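PDB 3SUK: cerato-platanin-like protein from Moniliophthora perniciosa, which is a secreted fungal protein of the cerato-platanin family with a double-psi beta-barrel fold, whose precise biochemical role is not established. Local coordinates for residues 10-22 against 31-44. Numbering follows the deposited sequence.
Sequences NTYDNASGSMNTV and LSQRFPTFGSVPTF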
loop_
_atom_site.group_PDB
_atom_site.type_symbol
_atom_site.label_atom_id
_atom_site.label_comp_id
_atom_site.label_asym_id
_atom_site.label_seq_id
_atom_site.Cartn_x
_atom_site.Cartn_y
_atom_site.Cartn_z
ATOM N N ASN A 10 -10.654 -0.805 -3.620
ATOM C CA ASN A 10 -11.061 -2.180 -3.382
ATOM C C ASN A 10 -10.407 -3.207 -4.314
ATOM O O ASN A 10 -10.478 -4.345 -4.059
ATOM C CB ASN A 10 -12.587 -2.318 -3.448
ATOM C CG ASN A 10 -13.301 -1.560 -2.349
ATOM O OD1 ASN A 10 -14.125 -0.728 -2.634
ATOM N ND2 ASN A 10 -12.969 -1.834 -1.120
ATOM N N THR A 11 -9.742 -2.765 -5.366
ATOM C CA THR A 11 -8.955 -3.644 -6.243
ATOM C C THR A 11 -8.017 -4.437 -5.329
ATOM O O THR A 11 -7.917 -5.617 -5.431
ATOM C CB THR A 11 -8.088 -2.741 -7.197
ATOM O OG1 THR A 11 -8.946 -2.107 -8.145
ATOM C CG2 THR A 11 -7.093 -3.554 -7.928
ATOM N N TYR A 12 -7.391 -3.785 -4.361
ATOM C CA TYR A 12 -6.382 -4.427 -3.503
ATOM C C TYR A 12 -6.904 -5.318 -2.386
ATOM O O TYR A 12 -6.147 -5.978 -1.762
ATOM C CB TYR A 12 -5.398 -3.361 -2.949
ATOM C CG TYR A 12 -4.852 -2.450 -4.040
ATOM C CD1 TYR A 12 -4.168 -2.963 -5.137
ATOM C CD2 TYR A 12 -5.057 -1.087 -3.994
ATOM C CE1 TYR A 12 -3.690 -2.124 -6.140
ATOM C CE2 TYR A 12 -4.611 -0.273 -4.991
ATOM C CZ TYR A 12 -3.946 -0.774 -6.066
ATOM O OH TYR A 12 -3.489 0.046 -7.064
ATOM N N ASP A 13 -8.200 -5.259 -2.148
ATOM C CA ASP A 13 -8.849 -6.041 -1.085
ATOM C C ASP A 13 -8.976 -7.495 -1.436
ATOM O O ASP A 13 -9.220 -8.302 -0.599
ATOM C CB ASP A 13 -10.214 -5.467 -0.712
ATOM C CG ASP A 13 -10.079 -4.281 0.168
ATOM O OD1 ASP A 13 -9.702 -4.497 1.318
ATOM O OD2 ASP A 13 -10.286 -3.206 -0.304
ATOM N N ASN A 14 -8.778 -7.780 -2.697
ATOM C CA ASN A 14 -8.994 -9.122 -3.223
ATOM C C ASN A 14 -7.657 -9.890 -3.349
ATOM O O ASN A 14 -6.863 -9.624 -4.206
ATOM C CB ASN A 14 -9.789 -8.997 -4.571
ATOM C CG ASN A 14 -11.214 -8.289 -4.406
ATOM O OD1 ASN A 14 -12.140 -8.867 -3.870
ATOM N ND2 ASN A 14 -11.329 -7.062 -4.854
ATOM N N ALA A 15 -7.478 -10.895 -2.493
ATOM C CA ALA A 15 -6.229 -11.671 -2.383
ATOM C C ALA A 15 -5.806 -12.342 -3.672
ATOM O O ALA A 15 -4.649 -12.536 -3.914
ATOM C CB ALA A 15 -6.336 -12.752 -1.296
ATOM N N SER A 16 -6.784 -12.712 -4.471
ATOM C CA SER A 16 -6.504 -13.486 -5.660
ATOM C C SER A 16 -6.127 -12.611 -6.859
ATOM O O SER A 16 -5.816 -13.099 -7.901
ATOM C CB SER A 16 -7.701 -14.381 -5.998
ATOM O OG SER A 16 -8.772 -13.610 -6.420
ATOM N N GLY A 17 -6.129 -11.303 -6.693
ATOM C CA GLY A 17 -5.720 -10.446 -7.790
ATOM C C GLY A 17 -4.273 -10.705 -8.223
ATOM O O GLY A 17 -3.383 -10.892 -7.443
ATOM N N SER A 18 -4.055 -10.699 -9.520
ATOM C CA SER A 18 -2.745 -10.923 -10.092
ATOM C C SER A 18 -1.870 -9.693 -10.063
ATOM O O SER A 18 -2.298 -8.632 -10.381
ATOM C CB SER A 18 -2.878 -11.422 -11.547
ATOM O OG SER A 18 -1.611 -11.543 -12.143
ATOM N N MET A 19 -0.621 -9.913 -9.749
ATOM C CA MET A 19 0.407 -8.879 -9.758
ATOM C C MET A 19 0.634 -8.331 -11.176
ATOM O O MET A 19 1.166 -7.320 -11.353
ATOM C CB MET A 19 1.680 -9.417 -9.111
ATOM C CG MET A 19 2.735 -8.316 -8.724
ATOM S SD MET A 19 2.090 -7.098 -7.470
ATOM C CE MET A 19 2.176 -8.133 -5.989
ATOM N N ASN A 20 0.190 -9.088 -12.181
ATOM C CA ASN A 20 0.256 -8.679 -13.569
ATOM C C ASN A 20 -0.718 -7.574 -13.950
ATOM O O ASN A 20 -0.624 -7.029 -14.998
ATOM C CB ASN A 20 0.158 -9.887 -14.499
ATOM C CG ASN A 20 1.375 -10.746 -14.393
ATOM O OD1 ASN A 20 2.471 -10.270 -14.304
ATOM N ND2 ASN A 20 1.152 -12.019 -14.331
ATOM N N THR A 21 -1.611 -7.244 -13.032
ATOM C CA THR A 21 -2.617 -6.195 -13.220
ATOM C C THR A 21 -2.171 -4.811 -12.716
ATOM O O THR A 21 -2.882 -3.868 -12.885
ATOM C CB THR A 21 -3.985 -6.509 -12.511
ATOM O OG1 THR A 21 -3.815 -6.532 -11.095
ATOM C CG2 THR A 21 -4.599 -7.840 -12.959
ATOM N N VAL A 22 -0.970 -4.713 -12.144
ATOM C CA VAL A 22 -0.468 -3.469 -11.582
ATOM C C VAL A 22 0.828 -3.061 -12.261
ATOM O O VAL A 22 1.353 -3.772 -13.024
ATOM C CB VAL A 22 -0.283 -3.545 -10.017
ATOM C CG1 VAL A 22 -1.587 -3.835 -9.352
ATOM C CG2 VAL A 22 0.676 -4.687 -9.670
ATOM N N LEU A 31 7.317 -7.180 -9.506
ATOM C CA LEU A 31 7.057 -8.050 -8.390
ATOM C C LEU A 31 6.386 -9.363 -8.719
ATOM O O LEU A 31 6.260 -10.177 -7.877
ATOM C CB LEU A 31 6.217 -7.324 -7.328
ATOM C CG LEU A 31 6.894 -6.075 -6.744
ATOM C CD1 LEU A 31 5.936 -5.333 -5.814
ATOM C CD2 LEU A 31 8.124 -6.438 -6.002
ATOM N N SER A 32 5.979 -9.534 -9.967
ATOM C CA SER A 32 5.152 -10.704 -10.332
ATOM C C SER A 32 5.868 -12.043 -10.074
ATOM O O SER A 32 5.249 -13.001 -9.789
ATOM C CB SER A 32 4.695 -10.652 -11.799
ATOM O OG SER A 32 3.680 -9.695 -11.935
ATOM N N GLN A 33 7.166 -12.114 -10.279
ATOM C CA GLN A 33 7.852 -13.390 -9.982
ATOM C C GLN A 33 7.919 -13.699 -8.485
ATOM O O GLN A 33 7.776 -14.810 -8.060
ATOM C CB GLN A 33 9.212 -13.488 -10.657
ATOM C CG GLN A 33 9.137 -13.723 -12.132
ATOM C CD GLN A 33 8.215 -14.869 -12.503
ATOM O OE1 GLN A 33 8.344 -15.957 -11.991
ATOM N NE2 GLN A 33 7.233 -14.597 -13.392
ATOM N N ARG A 34 8.201 -12.675 -7.705
ATOM C CA ARG A 34 8.258 -12.813 -6.275
ATOM C C ARG A 34 6.911 -13.098 -5.650
ATOM O O ARG A 34 6.781 -13.964 -4.823
ATOM C CB ARG A 34 8.885 -11.528 -5.658
ATOM C CG ARG A 34 10.313 -11.199 -6.135
ATOM C CD ARG A 34 10.852 -9.927 -5.532
ATOM N NE ARG A 34 11.092 -10.155 -4.134
ATOM C CZ ARG A 34 11.511 -9.244 -3.299
ATOM N NH1 ARG A 34 11.729 -8.014 -3.698
ATOM N NH2 ARG A 34 11.708 -9.577 -2.048
ATOM N N PHE A 35 5.925 -12.303 -6.053
ATOM C CA PHE A 35 4.587 -12.332 -5.468
ATOM C C PHE A 35 3.540 -12.349 -6.569
ATOM O O PHE A 35 3.090 -11.333 -7.020
ATOM C CB PHE A 35 4.402 -11.076 -4.583
ATOM C CG PHE A 35 5.525 -10.882 -3.583
ATOM C CD1 PHE A 35 5.667 -11.743 -2.496
ATOM C CD2 PHE A 35 6.447 -9.883 -3.749
ATOM C CE1 PHE A 35 6.703 -11.597 -1.626
ATOM C CE2 PHE A 35 7.469 -9.755 -2.864
ATOM C CZ PHE A 35 7.603 -10.594 -1.830
ATOM N N PRO A 36 3.151 -13.521 -7.016
ATOM C CA PRO A 36 2.234 -13.618 -8.168
ATOM C C PRO A 36 0.831 -13.024 -7.943
ATOM O O PRO A 36 0.178 -12.596 -8.849
ATOM C CB PRO A 36 2.181 -15.132 -8.487
ATOM C CG PRO A 36 3.355 -15.709 -7.905
ATOM C CD PRO A 36 3.727 -14.827 -6.669
ATOM N N THR A 37 0.410 -13.026 -6.702
ATOM C CA THR A 37 -0.884 -12.504 -6.319
ATOM C C THR A 37 -0.797 -11.480 -5.160
ATOM O O THR A 37 0.117 -11.513 -4.375
ATOM C CB THR A 37 -1.840 -13.613 -5.823
ATOM O OG1 THR A 37 -1.300 -14.210 -4.664
ATOM C CG2 THR A 37 -2.134 -14.673 -6.891
ATOM N N PHE A 38 -1.822 -10.650 -5.066
ATOM C CA PHE A 38 -1.878 -9.629 -4.031
ATOM C C PHE A 38 -1.771 -10.325 -2.666
ATOM O O PHE A 38 -1.037 -9.896 -1.814
ATOM C CB PHE A 38 -3.191 -8.842 -4.096
ATOM C CG PHE A 38 -3.350 -7.973 -5.308
ATOM C CD1 PHE A 38 -2.295 -7.694 -6.141
ATOM C CD2 PHE A 38 -4.566 -7.422 -5.576
ATOM C CE1 PHE A 38 -2.487 -6.887 -7.210
ATOM C CE2 PHE A 38 -4.759 -6.634 -6.628
ATOM C CZ PHE A 38 -3.724 -6.361 -7.467
ATOM N N GLY A 39 -2.469 -11.439 -2.503
ATOM C CA GLY A 39 -2.501 -12.142 -1.229
ATOM C C GLY A 39 -1.154 -12.740 -0.812
ATOM O O GLY A 39 -0.921 -12.982 0.320
ATOM N N SER A 40 -0.292 -13.009 -1.761
ATOM C CA SER A 40 1.060 -13.459 -1.490
ATOM C C SER A 40 2.058 -12.415 -0.938
ATOM O O SER A 40 3.086 -12.758 -0.433
ATOM C CB SER A 40 1.646 -14.176 -2.715
ATOM O OG SER A 40 2.050 -13.282 -3.713
ATOM N N VAL A 41 1.753 -11.134 -1.101
ATOM C CA VAL A 41 2.613 -10.141 -0.532
ATOM C C VAL A 41 2.573 -10.358 1.001
ATOM O O VAL A 41 1.539 -10.494 1.549
ATOM C CB VAL A 41 2.106 -8.748 -0.908
ATOM C CG1 VAL A 41 3.039 -7.721 -0.300
ATOM C CG2 VAL A 41 2.059 -8.595 -2.470
ATOM N N PRO A 42 3.721 -10.353 1.671
ATOM C CA PRO A 42 3.742 -10.797 3.061
ATOM C C PRO A 42 2.917 -9.957 4.029
ATOM O O PRO A 42 2.536 -10.426 5.048
ATOM C CB PRO A 42 5.246 -10.775 3.423
ATOM C CG PRO A 42 5.922 -10.959 2.153
ATOM C CD PRO A 42 5.088 -10.214 1.152
ATOM N N THR A 43 2.666 -8.704 3.694
ATOM C CA THR A 43 1.914 -7.812 4.570
ATOM C C THR A 43 0.413 -7.783 4.222
ATOM O O THR A 43 -0.313 -7.049 4.789
ATOM C CB THR A 43 2.500 -6.394 4.463
ATOM O OG1 THR A 43 2.478 -6.013 3.099
ATOM C CG2 THR A 43 3.963 -6.369 4.919
ATOM N N PHE A 44 -0.030 -8.590 3.277
ATOM C CA PHE A 44 -1.397 -8.467 2.802
ATOM C C PHE A 44 -2.335 -8.595 4.009
ATOM O O PHE A 44 -2.162 -9.464 4.818
ATOM C CB PHE A 44 -1.741 -9.595 1.803
ATOM C CG PHE A 44 -3.165 -9.524 1.292
ATOM C CD1 PHE A 44 -3.460 -8.770 0.201
ATOM C CD2 PHE A 44 -4.190 -10.192 1.928
ATOM C CE1 PHE A 44 -4.737 -8.673 -0.276
ATOM C CE2 PHE A 44 -5.468 -10.102 1.443
ATOM C CZ PHE A 44 -5.723 -9.336 0.336
HETATM O O HOH W 1 -0.517 -13.742 -11.212
#
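Gly-17 and Phe-38 meet twice, by backbone and by ring. Phe-38 N donates to Gly-17 O at 2.9 Å, in the carbonyl plane, while Gly-17 CA sits over one face of the Phe-38 ring, 4.2 Å from its centroid, as a CH-pi contact. Two more backbone bonds flank this one. Gly-39 N reaches a lone pair of Ala-15 O at 2.8 Å, and Met-19 N gives a nearly straight bond (176°) to Pro-36 O, approaching from above the carbonyl plane. Pro-36 O also accepts from a water at 2.7 Å, which in turn hydrogen-bonds Ser-18 OG. That hydroxyl accepts from Asn-20 N as an ST turn, and Ser-18 O accepts two donors, Thr-21 N and Thr-21 OG1. Further along, Ser-32 OG donates to Asn-20 OD1 at 2.7 Å, well out of the amide plane.

Met-19 points toward 31-44, with CB 3.2 Å from Phe-35 O. CG lies anti to the backbone N (chi1 -165°), and bends at the next two torsions carry CE to Val-41 CG2, 3.6 Å away. The edge of Phe-38 faces Thr-11 O, and its CZ touches Val-22 CG1. Tyr-12 crosses this ring obliquely; its hydroxyl bonds Asp-84.

Both segments belong to the long connection between strands 4-8 and 47-50, and Phe-38 continues onto Ile-47 and Ile-83 of the barrel. Around a single beta bridge, Ser-18 to Thr-37, three backbone bonds, one side-chain bond and a bridging water do the polar pairing: the carbonyls of Ala-15, Gly-17 and Pro-36 find donors across the contact and that of Ser-18 within its own turn, while Phe-38 and Met-19 supply the apolar side.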